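Local structure of D-alanine--D-alanine ligase (Acinetobacter baumannii ACICU, 5D8D) at residues G289-F292 / D293-C296; K104-W107 / Q108-L112; G226-E229 / T230-K233. The protein catalyses the ATP-dependent joining of two D-alanine molecules into D-alanyl-D-alanine, a building block of the bacterial cell wall. All coordinates share one frame; numbering follows the deposited sequence.

Contact 1 of 3, residues G289-F292 / D293-C296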
loop_
_atom_site.group_PDB
_atom_site.type_symbol
_atom_site.label_atom_id
_atom_site.label_comp_id
_atom_site.label_asym_id
_atom_site.label_seq_id
_atom_site.Cartn_x
_atom_site.Cartn_y
_atom_site.Cartn_z
ATOM N N GLY A 289 -14.614 9.240 28.306
ATOM C CA GLY A 289 -14.592 10.660 28.640
ATOM C C GLY A 289 -14.713 11.651 27.501
ATOM O O GLY A 289 -14.900 12.810 27.767
ATOM N N TYR A 290 -14.612 11.232 26.237
ATOM C CA TYR A 290 -14.537 12.226 25.152
ATOM C C TYR A 290 -15.930 12.589 24.711
ATOM O O TYR A 290 -16.705 11.733 24.317
ATOM C CB TYR A 290 -13.670 11.753 23.953
ATOM C CG TYR A 290 -12.166 11.628 24.225
ATOM C CD1 TYR A 290 -11.642 10.438 24.702
ATOM C CD2 TYR A 290 -11.288 12.677 24.023
ATOM C CE1 TYR A 290 -10.288 10.276 24.965
ATOM C CE2 TYR A 290 -9.907 12.531 24.300
ATOM C CZ TYR A 290 -9.424 11.317 24.756
ATOM O OH TYR A 290 -8.107 11.082 25.029
ATOM N N SER A 291 -16.260 13.866 24.754
ATOM C CA SER A 291 -17.430 14.311 23.982
ATOM C C SER A 291 -17.020 14.109 22.544
ATOM O O SER A 291 -15.839 13.889 22.266
ATOM C CB SER A 291 -17.744 15.790 24.221
ATOM O OG SER A 291 -16.786 16.643 23.597
ATOM N N PHE A 292 -17.976 14.194 21.636
ATOM C CA PHE A 292 -17.671 14.152 20.207
ATOM C C PHE A 292 -16.749 15.287 19.773
ATOM O O PHE A 292 -15.870 15.074 18.929
ATOM C CB PHE A 292 -18.949 14.206 19.393
ATOM C CG PHE A 292 -18.732 14.139 17.921
ATOM C CD1 PHE A 292 -18.649 12.912 17.278
ATOM C CD2 PHE A 292 -18.669 15.312 17.156
ATOM C CE1 PHE A 292 -18.514 12.839 15.895
ATOM C CE2 PHE A 292 -18.486 15.253 15.770
ATOM C CZ PHE A 292 -18.414 14.015 15.137
ATOM N N ASP A 293 -16.927 16.475 20.348
ATOM C CA ASP A 293 -16.073 17.630 19.995
ATOM C C ASP A 293 -14.644 17.440 20.517
ATOM O O ASP A 293 -13.685 17.817 19.852
ATOM C CB ASP A 293 -16.641 18.955 20.506
ATOM C CG ASP A 293 -18.034 19.240 19.995
ATOM O OD1 ASP A 293 -18.635 18.396 19.305
ATOM O OD2 ASP A 293 -18.562 20.319 20.330
ATOM N N GLU A 294 -14.518 16.842 21.695
ATOM C CA GLU A 294 -13.212 16.583 22.270
ATOM C C GLU A 294 -12.520 15.515 21.435
ATOM O O GLU A 294 -11.349 15.638 21.099
ATOM C CB GLU A 294 -13.315 16.158 23.745
ATOM C CG GLU A 294 -13.601 17.301 24.714
ATOM C CD GLU A 294 -14.170 16.857 26.061
ATOM O OE1 GLU A 294 -14.803 15.781 26.192
ATOM O OE2 GLU A 294 -14.000 17.623 27.026
ATOM N N LEU A 295 -13.261 14.485 21.063
ATOM C CA LEU A 295 -12.747 13.455 20.170
ATOM C C LEU A 295 -12.166 14.083 18.882
ATOM O O LEU A 295 -11.066 13.709 18.458
ATOM C CB LEU A 295 -13.856 12.434 19.847
ATOM C CG LEU A 295 -13.647 11.490 18.688
ATOM C CD1 LEU A 295 -12.395 10.667 18.955
ATOM C CD2 LEU A 295 -14.861 10.603 18.492
ATOM N N CYS A 296 -12.875 15.056 18.298
ATOM C CA CYS A 296 -12.432 15.669 17.061
ATOM C C CYS A 296 -11.168 16.472 17.282
ATOM O O CYS A 296 -10.237 16.360 16.530
ATOM C CB CYS A 296 -13.521 16.511 16.428
ATOM S SG CYS A 296 -14.908 15.539 15.771
#
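At Ser-291 the chain is still extended (psi 168°), and at Phe-292 it enters the first turn of helix 292-301, where Leu-295 N donates to Ser-291 O at 2.9 Å and Cys-296 N to Phe-292 O at 3.1 Å. Ser-291 is the N-cap and, with Glu-294, forms a capping box. The serine hydroxyl lies between its own backbone N and carbonyl carbon (chi1 72°), which turns OG back over the helix start to accept from Glu-294 N at 3.0 Å. The reciprocal bond comes from Glu-294: its chain, extended beyond CG, runs back so that OE1 takes the N-H of Ser-291 at 2.8 Å in an almost straight bond (176°), using the lone pair turned away from OE2. Serine is short enough to cap and glutamate long enough to reach back; a negative group here is probably also stabilised by the partial positive charge of the helix N-terminus.

Just before the box, Gly-289, at positive phi, is the C-prime residue of the Schellman motif that ends helix 280-286, a conformation easiest without a CB. Tyr-290 links the two helices, its CB lying 4.2 Å from Leu-295 CB, on the side where Leu-189 of strand 181-189 also packs. Toward helix 21-37, Phe-292 packs on Ala-30 and Ala-34, and Cys-296 on Leu-35. Asp-293 OD1, salt-bridged to Arg-37, meets the Phe-292 ring edge in plane, 3.8 Å from CD2. Over one face of that ring sits the small, polarisable sulfur of Cys-296, with SG 4.0 Å from the ring centroid.

Contact 2 of 3, residues K104-W107 / Q108-L112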
loop_
_atom_site.group_PDB
_atom_site.type_symbol
_atom_site.label_atom_id
_atom_site.label_comp_id
_atom_site.label_asym_id
_atom_site.label_seq_id
_atom_site.Cartn_x
_atom_site.Cartn_y
_atom_site.Cartn_z
ATOM N N LYS A 104 -4.349 -9.207 5.745
ATOM C CA LYS A 104 -4.191 -10.519 6.400
ATOM C C LYS A 104 -2.806 -11.135 6.169
ATOM O O LYS A 104 -2.247 -11.745 7.072
ATOM C CB LYS A 104 -5.260 -11.500 5.946
ATOM C CG LYS A 104 -6.638 -11.223 6.492
ATOM C CD LYS A 104 -7.673 -11.859 5.566
ATOM C CE LYS A 104 -8.828 -12.531 6.268
ATOM N NZ LYS A 104 -8.446 -13.823 6.922
ATOM N N GLN A 105 -2.248 -10.943 4.976
ATOM C CA GLN A 105 -0.918 -11.427 4.703
ATOM C C GLN A 105 0.044 -10.706 5.599
ATOM O O GLN A 105 0.882 -11.342 6.229
ATOM C CB GLN A 105 -0.551 -11.234 3.259
ATOM C CG GLN A 105 -1.427 -12.034 2.316
ATOM C CD GLN A 105 -1.300 -11.690 0.837
ATOM O OE1 GLN A 105 -1.540 -12.552 -0.004
ATOM N NE2 GLN A 105 -0.948 -10.451 0.503
ATOM N N ILE A 106 -0.079 -9.387 5.711
ATOM C CA ILE A 106 0.723 -8.672 6.715
ATOM C C ILE A 106 0.540 -9.247 8.129
ATOM O O ILE A 106 1.522 -9.384 8.904
ATOM C CB ILE A 106 0.431 -7.167 6.758
ATOM C CG1 ILE A 106 0.727 -6.485 5.411
ATOM C CG2 ILE A 106 1.264 -6.494 7.843
ATOM C CD1 ILE A 106 2.098 -6.733 4.840
ATOM N N TRP A 107 -0.705 -9.579 8.470
ATOM C CA TRP A 107 -0.995 -10.224 9.750
ATOM C C TRP A 107 -0.449 -11.688 9.881
ATOM O O TRP A 107 0.157 -12.005 10.908
ATOM C CB TRP A 107 -2.496 -10.136 10.077
ATOM C CG TRP A 107 -2.988 -8.759 10.408
ATOM C CD1 TRP A 107 -2.252 -7.681 10.854
ATOM C CD2 TRP A 107 -4.327 -8.321 10.344
ATOM N NE1 TRP A 107 -3.064 -6.602 11.040
ATOM C CE2 TRP A 107 -4.344 -6.967 10.727
ATOM C CE3 TRP A 107 -5.527 -8.938 9.982
ATOM C CZ2 TRP A 107 -5.514 -6.226 10.778
ATOM C CZ3 TRP A 107 -6.695 -8.195 10.035
ATOM C CH2 TRP A 107 -6.676 -6.860 10.433
ATOM N N GLN A 108 -0.637 -12.551 8.873
ATOM C CA GLN A 108 0.032 -13.880 8.820
ATOM C C GLN A 108 1.524 -13.719 8.983
ATOM O O GLN A 108 2.160 -14.422 9.744
ATOM C CB GLN A 108 -0.232 -14.568 7.497
ATOM C CG GLN A 108 -1.555 -15.303 7.460
ATOM C CD GLN A 108 -2.067 -15.613 6.055
ATOM O OE1 GLN A 108 -1.502 -15.176 5.032
ATOM N NE2 GLN A 108 -3.171 -16.374 5.998
ATOM N N GLY A 109 2.054 -12.707 8.314
ATOM C CA GLY A 109 3.447 -12.443 8.318
ATOM C C GLY A 109 3.999 -11.872 9.584
ATOM O O GLY A 109 5.205 -11.682 9.656
ATOM N N SER A 110 3.153 -11.552 10.559
ATOM C CA SER A 110 3.623 -10.973 11.820
ATOM C C SER A 110 3.234 -11.842 13.001
ATOM O O SER A 110 3.279 -11.377 14.145
ATOM C CB SER A 110 3.052 -9.568 12.012
ATOM O OG SER A 110 3.005 -8.863 10.781
ATOM N N ASP A 111 2.863 -13.095 12.718
ATOM C CA ASP A 111 2.522 -14.096 13.734
ATOM C C ASP A 111 1.244 -13.756 14.525
ATOM O O ASP A 111 1.132 -14.044 15.719
ATOM C CB ASP A 111 3.742 -14.371 14.644
ATOM C CG ASP A 111 4.108 -15.852 14.682
ATOM O OD1 ASP A 111 3.221 -16.667 15.051
ATOM O OD2 ASP A 111 5.265 -16.193 14.316
ATOM N N LEU A 112 0.276 -13.174 13.822
ATOM C CA LEU A 112 -0.968 -12.664 14.390
ATOM C C LEU A 112 -2.065 -13.531 13.772
ATOM O O LEU A 112 -2.029 -13.816 12.564
ATOM C CB LEU A 112 -1.158 -11.172 14.036
ATOM C CG LEU A 112 -0.768 -10.064 15.027
ATOM C CD1 LEU A 112 0.337 -10.435 16.005
ATOM C CD2 LEU A 112 -0.376 -8.798 14.311
#
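Trp-107 O is gripped by two backbone donors, Leu-112 N and Ser-110 N, which approach from opposite faces of its carbonyl plane. Leu-112 N, at 3.1 Å from Trp-107 O, is tilted 28° from that plane, whereas Ser-110 N stands well above it. The first of these bonds belongs to a Schellman motif that ends helix 100-108, completed by a weak bond from Asp-111 N to Gln-108 O across a type I turn. Asp-111 is the C-prime residue, at positive phi (66°), a left-handed conformation that aspartate adopts more readily than most residues with a side chain.

The last helical turn is closed by Gly-109 N, which donates to Gln-105 O at 2.8 Å. Glycine suits this place, as a CB would press tightly on that same oxygen. Ser-110 directs its OG at Ile-106 O, though the very short modelled separation is doubtful. Gln-105 and Ser-110 also face the second subunit, where Gln-105 OE1 makes a weak bond to Ser-110 OG of that chain, so this helix end is part of the dimer interface.

Lys-104 sends its long chain away to a salt bridge with Glu-176, which lies in the stretch predicted to bind ATP. Trp-107 has its CG anti to its carbonyl carbon (chi1 -70°), which swings the indole off the helix to a buried place by Leu-266, with NE1 bonded to Ala-242 O. Leu-112 approaches the indole obliquely, its CD2 4.1 Å from Trp-107 CD1.

Contact 3 of 3, residues G226-E229 / T230-K233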
loop_
_atom_site.group_PDB
_atom_site.type_symbol
_atom_site.label_atom_id
_atom_site.label_comp_id
_atom_site.label_asym_id
_atom_site.label_seq_id
_atom_site.Cartn_x
_atom_site.Cartn_y
_atom_site.Cartn_z
ATOM N N GLY A 226 -19.466 -7.906 26.476
ATOM C CA GLY A 226 -19.741 -9.311 26.770
ATOM C C GLY A 226 -18.493 -10.166 26.888
ATOM O O GLY A 226 -18.531 -11.349 26.575
ATOM N N LEU A 227 -17.419 -9.550 27.374
ATOM C CA LEU A 227 -16.092 -10.117 27.501
ATOM C C LEU A 227 -15.636 -9.765 28.906
ATOM O O LEU A 227 -15.922 -8.657 29.420
ATOM C CB LEU A 227 -15.145 -9.420 26.511
ATOM C CG LEU A 227 -14.760 -9.982 25.141
ATOM C CD1 LEU A 227 -15.669 -11.062 24.579
ATOM C CD2 LEU A 227 -14.603 -8.862 24.115
ATOM N N SER A 228 -14.913 -10.671 29.543
ATOM C CA SER A 228 -14.435 -10.369 30.889
ATOM C C SER A 228 -13.378 -9.291 30.746
ATOM O O SER A 228 -12.808 -9.137 29.684
ATOM C CB SER A 228 -13.885 -11.618 31.593
ATOM O OG SER A 228 -12.988 -12.341 30.775
ATOM N N GLU A 229 -13.159 -8.520 31.798
ATOM C CA GLU A 229 -12.055 -7.567 31.856
ATOM C C GLU A 229 -10.777 -8.156 31.214
ATOM O O GLU A 229 -10.068 -7.475 30.448
ATOM C CB GLU A 229 -11.779 -7.121 33.307
ATOM C CG GLU A 229 -11.740 -5.596 33.470
ATOM C CD GLU A 229 -11.122 -5.136 34.787
ATOM O OE1 GLU A 229 -10.598 -3.998 34.830
ATOM O OE2 GLU A 229 -11.154 -5.908 35.776
ATOM N N THR A 230 -10.525 -9.432 31.491
ATOM C CA THR A 230 -9.338 -10.105 30.982
ATOM C C THR A 230 -9.413 -10.338 29.488
ATOM O O THR A 230 -8.509 -9.953 28.763
ATOM C CB THR A 230 -9.037 -11.390 31.799
ATOM O OG1 THR A 230 -8.156 -11.006 32.840
ATOM C CG2 THR A 230 -8.381 -12.507 30.985
ATOM N N GLU A 231 -10.477 -10.987 29.040
ATOM C CA GLU A 231 -10.672 -11.211 27.615
ATOM C C GLU A 231 -10.543 -9.889 26.833
ATOM O O GLU A 231 -9.922 -9.880 25.769
ATOM C CB GLU A 231 -12.025 -11.881 27.347
ATOM C CG GLU A 231 -12.066 -13.356 27.778
ATOM C CD GLU A 231 -13.435 -14.014 27.668
ATOM O OE1 GLU A 231 -14.470 -13.385 28.016
ATOM O OE2 GLU A 231 -13.464 -15.188 27.246
ATOM N N GLU A 232 -11.078 -8.790 27.387
ATOM C CA GLU A 232 -11.099 -7.493 26.706
ATOM C C GLU A 232 -9.716 -6.900 26.568
ATOM O O GLU A 232 -9.329 -6.498 25.479
ATOM C CB GLU A 232 -12.043 -6.492 27.404
ATOM C CG GLU A 232 -11.902 -5.008 26.997
ATOM C CD GLU A 232 -13.175 -4.147 27.166
ATOM O OE1 GLU A 232 -14.292 -4.688 27.285
ATOM O OE2 GLU A 232 -13.070 -2.900 27.150
ATOM N N LYS A 233 -8.972 -6.824 27.653
ATOM C CA LYS A 233 -7.684 -6.165 27.565
ATOM C C LYS A 233 -6.710 -7.018 26.698
ATOM O O LYS A 233 -5.889 -6.469 25.940
ATOM C CB LYS A 233 -7.188 -5.713 28.945
ATOM C CG LYS A 233 -6.525 -6.734 29.828
ATOM C CD LYS A 233 -6.237 -6.109 31.213
ATOM C CE LYS A 233 -4.771 -6.238 31.672
ATOM N NZ LYS A 233 -4.313 -7.642 31.885
#
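The carboxylate of Glu-231 meets Ser-228 at one oxygen: Ser-228 N points at OE1 from 3.1 Å along a nearly straight N-H (172°), on the lone pair turned away from OE2. The serine hydroxyl OG adds a weak bond to the same OE1 at 3.3 Å, and OG also accepts, weakly, from Glu-231 N. These reciprocal bonds make a capping box at the start of helix 229-245, with Ser-228 as N-cap; the short serine closes the end, and the glutamate, extended beyond CG and with CG beside its own backbone N (chi1 -72°), reaches back along the helix start.

Behind the cap the backbone takes over, with Glu-232 N donating to Ser-228 O at 2.9 Å and Lys-233 N to Glu-229 O at 3.1 Å. The apolar side chain of Leu-227 packs on Phe-184 and on Arg-182 of strand 181-189, the latter within the predicted ATP-binding stretch and hydrogen-bonded through NH2 to Gly-226 O. Leu-227 also crosses Glu-231 at about a right angle, resting on the aliphatic part of an otherwise polar chain, with Leu-227 CG 4.0 Å from Glu-231 CB.

Along the chain the order is contact 2, contact 3, contact 1, all within the ATP-grasp part of the protein. Contact 2 marks the end of helix 100-108, whereas contacts 3 and 1 mark the starts of helices 229-245 and 292-301. Contacts 1 and 2 fall on opposite sides of the chain's centre, about 33 Å apart centre to centre. The centre of contact 3 is about 24 Å from that of contact 1. All three helix ends are set round one antiparallel sheet, built from strands 192-198, 181-189, 252-259 and 264-270, and pack on its strands. Helix 229-245 runs from contact 3 to the residues beside contact 2. Of the three, contact 2 alone touches the second subunit, placing it at the dimer interface.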